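Local coordinates for erythromycin dehydratase (Saccharopolyspora erythraea, PDB 3EL6), which probably dehydrates a beta-hydroxyacyl intermediate to the unsaturated thioester, as the dehydratase domain of a modular synthase that builds the erythromycin polyketide, at residues Asp208-Val214 with Val267-Pro273; Asp173-Leu179 with Leu200-Lys206. All coordinates share one frame; numbering follows the deposited sequence.

Contact 1 (Asp208-Val214 with Val267-Pro273). With SO4 (sulfate ion), chain B.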
loop_
_atom_site.group_PDB
_atom_site.type_symbol
_atom_site.label_atom_id
_atom_site.label_comp_id
_atom_site.label_asym_id
_atom_site.label_seq_id
_atom_site.Cartn_x
_atom_site.Cartn_y
_atom_site.Cartn_z
ATOM N N ASP A 208 34.457 -28.790 10.038
ATOM C CA ASP A 208 33.429 -27.976 10.644
ATOM C C ASP A 208 32.181 -27.857 9.737
ATOM O O ASP A 208 31.316 -27.046 10.016
ATOM C CB ASP A 208 33.977 -26.591 11.043
ATOM C CG ASP A 208 34.813 -26.640 12.342
ATOM O OD1 ASP A 208 34.561 -27.540 13.198
ATOM O OD2 ASP A 208 35.711 -25.782 12.509
ATOM N N SER A 209 32.106 -28.656 8.678
ATOM C CA SER A 209 30.885 -28.734 7.838
ATOM C C SER A 209 29.877 -29.757 8.379
ATOM O O SER A 209 30.278 -30.810 8.888
ATOM C CB SER A 209 31.262 -29.134 6.434
ATOM O OG SER A 209 32.042 -28.087 5.857
ATOM N N VAL A 210 28.585 -29.458 8.242
ATOM C CA VAL A 210 27.514 -30.301 8.754
ATOM C C VAL A 210 26.628 -30.636 7.581
ATOM O O VAL A 210 26.334 -29.750 6.767
ATOM C CB VAL A 210 26.697 -29.513 9.812
ATOM C CG1 VAL A 210 25.396 -30.257 10.171
ATOM C CG2 VAL A 210 27.550 -29.211 11.052
ATOM N N TYR A 211 26.196 -31.903 7.448
ATOM C CA TYR A 211 25.358 -32.341 6.360
ATOM C C TYR A 211 24.083 -32.831 7.070
ATOM O O TYR A 211 24.211 -33.503 8.112
ATOM C CB TYR A 211 26.013 -33.520 5.640
ATOM C CG TYR A 211 27.354 -33.108 5.090
ATOM C CD1 TYR A 211 27.481 -32.703 3.774
ATOM C CD2 TYR A 211 28.443 -33.004 5.940
ATOM C CE1 TYR A 211 28.730 -32.248 3.283
ATOM C CE2 TYR A 211 29.689 -32.542 5.464
ATOM C CZ TYR A 211 29.811 -32.182 4.160
ATOM O OH TYR A 211 31.044 -31.725 3.729
ATOM N N ALA A 212 22.887 -32.536 6.560
ATOM C CA ALA A 212 21.701 -33.036 7.330
ATOM C C ALA A 212 20.600 -33.367 6.337
ATOM O O ALA A 212 20.540 -32.781 5.277
ATOM C CB ALA A 212 21.223 -31.987 8.354
ATOM N N GLU A 213 19.720 -34.326 6.673
ATOM C CA GLU A 213 18.504 -34.564 5.926
ATOM C C GLU A 213 17.425 -33.923 6.797
ATOM O O GLU A 213 17.364 -34.191 7.996
ATOM C CB GLU A 213 18.245 -36.073 5.833
ATOM C CG GLU A 213 19.180 -36.735 4.776
ATOM C CD GLU A 213 19.061 -38.243 4.737
ATOM O OE1 GLU A 213 18.252 -38.834 5.527
ATOM O OE2 GLU A 213 19.805 -38.830 3.912
ATOM N N VAL A 214 16.564 -33.109 6.180
ATOM C CA VAL A 214 15.597 -32.326 6.941
ATOM C C VAL A 214 14.279 -32.475 6.178
ATOM O O VAL A 214 14.251 -32.320 4.981
ATOM C CB VAL A 214 16.028 -30.870 6.993
ATOM C CG1 VAL A 214 14.955 -30.110 7.696
ATOM C CG2 VAL A 214 17.368 -30.708 7.744
ATOM N N VAL A 267 14.507 -31.994 2.104
ATOM C CA VAL A 267 15.703 -31.409 1.496
ATOM C C VAL A 267 16.951 -31.993 2.159
ATOM O O VAL A 267 16.864 -32.658 3.194
ATOM C CB VAL A 267 15.708 -29.854 1.665
ATOM C CG1 VAL A 267 14.506 -29.247 0.842
ATOM C CG2 VAL A 267 15.707 -29.460 3.172
ATOM N N ARG A 268 18.115 -31.768 1.538
ATOM C CA ARG A 268 19.393 -32.041 2.165
ATOM C C ARG A 268 20.105 -30.699 2.357
ATOM O O ARG A 268 19.984 -29.812 1.519
ATOM C CB ARG A 268 20.232 -32.928 1.234
ATOM C CG ARG A 268 19.586 -34.329 0.964
ATOM C CD ARG A 268 20.277 -35.151 -0.172
ATOM N NE ARG A 268 19.808 -36.537 -0.042
ATOM C CZ ARG A 268 20.229 -37.582 -0.764
ATOM N NH1 ARG A 268 21.137 -37.438 -1.720
ATOM N NH2 ARG A 268 19.727 -38.784 -0.508
ATOM N N VAL A 269 20.831 -30.557 3.423
ATOM C CA VAL A 269 21.441 -29.272 3.772
ATOM C C VAL A 269 22.939 -29.499 3.990
ATOM O O VAL A 269 23.350 -30.442 4.687
ATOM C CB VAL A 269 20.861 -28.773 5.054
ATOM C CG1 VAL A 269 21.470 -27.400 5.444
ATOM C CG2 VAL A 269 19.326 -28.698 4.922
ATOM N N VAL A 270 23.757 -28.646 3.389
ATOM C CA VAL A 270 25.172 -28.590 3.764
ATOM C C VAL A 270 25.418 -27.224 4.408
ATOM O O VAL A 270 25.127 -26.166 3.766
ATOM C CB VAL A 270 26.058 -28.708 2.520
ATOM C CG1 VAL A 270 27.517 -28.618 2.960
ATOM C CG2 VAL A 270 25.736 -30.035 1.723
ATOM N N ALA A 271 25.857 -27.215 5.665
ATOM C CA ALA A 271 26.116 -25.960 6.369
ATOM C C ALA A 271 27.628 -25.834 6.493
ATOM O O ALA A 271 28.300 -26.756 6.963
ATOM C CB ALA A 271 25.492 -25.952 7.721
ATOM N N THR A 272 28.165 -24.697 6.055
ATOM C CA THR A 272 29.616 -24.463 6.121
ATOM C C THR A 272 29.964 -23.177 6.913
ATOM O O THR A 272 29.237 -22.182 6.855
ATOM C CB THR A 272 30.221 -24.496 4.683
ATOM O OG1 THR A 272 29.499 -23.601 3.837
ATOM C CG2 THR A 272 29.983 -25.824 4.045
ATOM N N PRO A 273 31.068 -23.188 7.683
ATOM C CA PRO A 273 31.434 -22.008 8.495
ATOM C C PRO A 273 31.552 -20.741 7.611
ATOM O O PRO A 273 31.959 -20.823 6.448
ATOM C CB PRO A 273 32.829 -22.395 9.063
ATOM C CG PRO A 273 32.815 -23.879 9.093
ATOM C CD PRO A 273 32.077 -24.267 7.809
HETATM S S SO4 B . 21.496 -40.984 -3.186
HETATM O O1 SO4 B . 20.872 -41.268 -1.891
HETATM O O2 SO4 B . 22.269 -39.734 -3.141
HETATM O O3 SO4 B . 22.382 -42.099 -3.546
HETATM O O4 SO4 B . 20.446 -40.877 -4.206
#
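Y211 sets its ring atoms CD1 and CE1 beside the methyls of V270, its partner in a non-hydrogen-bonded antiparallel pair, and the two side chains run the same way. Both valine methyls touch the ring: CG2 lies 3.8 Å from Y211 CD1, and CG1 lies 3.8 Å from Y211 CE1. V270 holds CG1 anti to its backbone N (chi1 179°), which spreads both methyls along the ring. On the same face follows the pair E213 and R268. E213 OE2 stands 4.4 Å from R268 NH2 but well out of the guanidinium plane, so only charge relates them. The carboxylate is hydrogen-bonded to W169 NE1, and W169 also gives R268 a cation-pi partner. R268, extended from CG to NE, instead turns the edge of its guanidinium to a sulfate ion, probably from the crystallisation liquor: NH1 reaches O2 at 2.9 Å and NH2 reaches O1 at 3.1 Å, both nearly straight. V210, A212, V214, V267, V269 and A271 form the other face, where V214 CG2 meets V269 CG2 diagonally at 4.0 Å. The valines at 214, 267 and 269 pack on helix 227-235, as strands of a hotdog fold wrap their central helix. Three reciprocal pairs of backbone bonds join the strands; in the middle one, A212 N gives to V269 O at 2.8 Å and is bent to 146° at the hydrogen. One face is thus wholly apolar; the other is apolar at Y211-V270 and charged at E213-R268, where the arginine's N-H groups point at the sulfate and none at the glutamate.

Contact 2 (Asp173-Leu179 with Leu200-Lys206); sequences DAVRIPL and LRAAWRK
I177 drives its side chain into strand 200-206 at the rim of the double hotdog fold, where the short strand 175-176 runs antiparallel to it. CB sits 4.0 Å from A203 CB. CG1, anti to the carbonyl carbon (chi1 -55°), passes over the backbone 3.6 Å from W204 CA. The extended tip, CD1, comes 3.4 Å from W204 O and 3.7 Å from R205 CB. Behind it, I177 N bonds to A203 O at 2.8 Å, straight at the hydrogen but with the donor 41° out of the carbonyl plane. V175 and R205 form a hydrogen-bonded pair; R176 and W204 form the adjoining non-hydrogen-bonded pair, from which their side chains diverge. There W204 brings CD1 near R176 CA and turns its ring edge to V175 C; W169 meets the indole nearly at right angles. Further along, where the regular pairing has ended, L179 CD1 rests 3.7 Å from A202 CA. R201 and A202 together face E213 in a classic beta bulge. R205 leads away to a salt bridge with D208. Past the last direct backbone bond, one water donates to I177 O at 2.7 Å and accepts from A203 N at 2.9 Å.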
loop_
_atom_site.group_PDB
_atom_site.type_symbol
_atom_site.label_atom_id
_atom_site.label_comp_id
_atom_site.label_asym_id
_atom_site.label_seq_id
_atom_site.Cartn_x
_atom_site.Cartn_y
_atom_site.Cartn_z
ATOM N N ASP A 173 34.170 -39.022 3.734
ATOM C CA ASP A 173 34.720 -39.054 5.095
ATOM C C ASP A 173 33.810 -38.518 6.195
ATOM O O ASP A 173 34.294 -38.139 7.264
ATOM C CB ASP A 173 35.994 -38.201 5.176
ATOM C CG ASP A 173 37.032 -38.550 4.107
ATOM O OD1 ASP A 173 38.165 -37.996 4.212
ATOM O OD2 ASP A 173 36.726 -39.350 3.168
ATOM N N ALA A 174 32.516 -38.393 5.927
ATOM C CA ALA A 174 31.672 -37.694 6.891
ATOM C C ALA A 174 31.279 -38.735 7.927
ATOM O O ALA A 174 31.148 -39.900 7.579
ATOM C CB ALA A 174 30.436 -37.103 6.192
ATOM N N VAL A 175 31.172 -38.330 9.179
ATOM C CA VAL A 175 30.791 -39.242 10.228
ATOM C C VAL A 175 29.438 -38.860 10.815
ATOM O O VAL A 175 29.083 -37.676 10.909
ATOM C CB VAL A 175 31.864 -39.356 11.374
ATOM C CG1 VAL A 175 33.257 -39.564 10.759
ATOM C CG2 VAL A 175 31.893 -38.108 12.250
ATOM N N ARG A 176 28.700 -39.874 11.231
ATOM C CA ARG A 176 27.397 -39.640 11.785
ATOM C C ARG A 176 27.466 -38.767 12.998
ATOM O O ARG A 176 28.360 -38.922 13.890
ATOM C CB ARG A 176 26.776 -40.977 12.186
ATOM C CG ARG A 176 25.437 -40.803 12.755
ATOM C CD ARG A 176 25.271 -41.731 13.871
ATOM N NE ARG A 176 24.381 -42.800 13.547
ATOM C CZ ARG A 176 24.127 -43.819 14.386
ATOM N NH1 ARG A 176 24.735 -43.898 15.614
ATOM N NH2 ARG A 176 23.259 -44.754 13.995
ATOM N N ILE A 177 26.484 -37.849 13.070
ATOM C CA ILE A 177 26.221 -37.101 14.285
ATOM C C ILE A 177 25.036 -37.753 14.979
ATOM O O ILE A 177 23.907 -37.733 14.443
ATOM C CB ILE A 177 25.857 -35.622 13.973
ATOM C CG1 ILE A 177 26.965 -34.978 13.114
ATOM C CG2 ILE A 177 25.620 -34.889 15.293
ATOM C CD1 ILE A 177 26.696 -33.485 12.706
ATOM N N PRO A 178 25.264 -38.397 16.132
ATOM C CA PRO A 178 24.055 -39.046 16.712
ATOM C C PRO A 178 23.021 -37.984 17.189
ATOM O O PRO A 178 23.412 -37.017 17.821
ATOM C CB PRO A 178 24.624 -39.801 17.942
ATOM C CG PRO A 178 26.069 -40.106 17.527
ATOM C CD PRO A 178 26.509 -38.836 16.808
ATOM N N LEU A 179 21.745 -38.178 16.879
ATOM C CA LEU A 179 20.718 -37.140 17.163
ATOM C C LEU A 179 19.811 -37.469 18.361
ATOM O O LEU A 179 18.919 -36.698 18.705
ATOM C CB LEU A 179 19.865 -36.909 15.917
ATOM C CG LEU A 179 20.610 -36.215 14.745
ATOM C CD1 LEU A 179 19.770 -36.211 13.446
ATOM C CD2 LEU A 179 21.019 -34.820 15.173
ATOM N N LEU A 200 15.122 -32.389 11.952
ATOM C CA LEU A 200 16.467 -32.950 11.625
ATOM C C LEU A 200 16.350 -34.481 11.648
ATOM O O LEU A 200 16.090 -35.036 12.710
ATOM C CB LEU A 200 17.481 -32.462 12.656
ATOM C CG LEU A 200 17.786 -30.968 12.614
ATOM C CD1 LEU A 200 18.704 -30.615 13.833
ATOM C CD2 LEU A 200 18.533 -30.580 11.346
ATOM N N ARG A 201 16.382 -35.128 10.494
ATOM C CA ARG A 201 16.102 -36.583 10.411
ATOM C C ARG A 201 17.439 -37.395 10.473
ATOM O O ARG A 201 17.479 -38.558 10.945
ATOM C CB ARG A 201 15.364 -36.924 9.133
ATOM C CG ARG A 201 14.005 -36.206 8.944
ATOM C CD ARG A 201 12.941 -36.563 10.048
ATOM N NE ARG A 201 11.869 -35.548 9.967
ATOM C CZ ARG A 201 10.939 -35.331 10.883
ATOM N NH1 ARG A 201 10.801 -36.179 11.904
ATOM N NH2 ARG A 201 10.106 -34.297 10.745
ATOM N N ALA A 202 18.516 -36.802 9.957
ATOM C CA ALA A 202 19.855 -37.457 9.999
ATOM C C ALA A 202 20.923 -36.384 9.847
ATOM O O ALA A 202 20.635 -35.329 9.255
ATOM C CB ALA A 202 19.960 -38.467 8.836
ATOM N N ALA A 203 22.114 -36.575 10.425
ATOM C CA ALA A 203 23.140 -35.563 10.258
ATOM C C ALA A 203 24.530 -36.219 10.320
ATOM O O ALA A 203 24.708 -37.295 10.942
ATOM C CB ALA A 203 23.048 -34.513 11.357
ATOM N N TRP A 204 25.490 -35.540 9.707
ATOM C CA TRP A 204 26.892 -36.026 9.619
ATOM C C TRP A 204 27.788 -34.800 9.658
ATOM O O TRP A 204 27.326 -33.698 9.326
ATOM C CB TRP A 204 27.149 -36.728 8.304
ATOM C CG TRP A 204 26.334 -37.977 8.048
ATOM C CD1 TRP A 204 26.666 -39.280 8.357
ATOM C CD2 TRP A 204 25.063 -38.035 7.359
ATOM N NE1 TRP A 204 25.665 -40.127 7.920
ATOM C CE2 TRP A 204 24.677 -39.398 7.303
ATOM C CE3 TRP A 204 24.210 -37.058 6.806
ATOM C CZ2 TRP A 204 23.486 -39.816 6.703
ATOM C CZ3 TRP A 204 23.008 -37.478 6.207
ATOM C CH2 TRP A 204 22.670 -38.847 6.160
ATOM N N ARG A 205 29.067 -34.976 9.998
ATOM C CA ARG A 205 29.975 -33.855 10.119
ATOM C C ARG A 205 31.271 -34.239 9.474
ATOM O O ARG A 205 31.648 -35.410 9.494
ATOM C CB ARG A 205 30.207 -33.569 11.589
ATOM C CG ARG A 205 31.082 -32.381 11.862
ATOM C CD ARG A 205 30.714 -31.738 13.196
ATOM N NE ARG A 205 31.669 -30.687 13.539
ATOM C CZ ARG A 205 31.708 -30.079 14.719
ATOM N NH1 ARG A 205 30.831 -30.416 15.655
ATOM N NH2 ARG A 205 32.622 -29.138 14.960
ATOM N N LYS A 206 31.922 -33.270 8.857
ATOM C CA LYS A 206 33.262 -33.434 8.309
ATOM C C LYS A 206 33.992 -32.103 8.553
ATOM O O LYS A 206 33.534 -31.065 8.083
ATOM C CB LYS A 206 33.199 -33.721 6.826
ATOM C CG LYS A 206 34.584 -34.050 6.266
ATOM C CD LYS A 206 34.682 -33.719 4.806
ATOM C CE LYS A 206 33.803 -34.621 3.978
ATOM N NZ LYS A 206 33.905 -34.196 2.547
HETATM O O HOH W 1 22.359 -38.652 12.441
#

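In the fold
Strand 200-206 and strand 209-215 follow each other in the chain and are sheet neighbours, so contact 2 continues the strand order of contact 1 outward, their centres about 9 Å apart. Y211 N probably bonds W204 O across the shared boundary, and A203 CB packs on Y211 O. Contact 1 is partly buried: five consecutive bridges, with valines packed on helix 227-235 and alanines on T236 just after it. Contact 2 is a surface contact, ending in 175-176, a short strand at the end of the strand order; its pairing is brief, and isoleucine, leucine and a water take over. W169 lies against both contacts, while the R205-D208 salt bridge ties them at the turn.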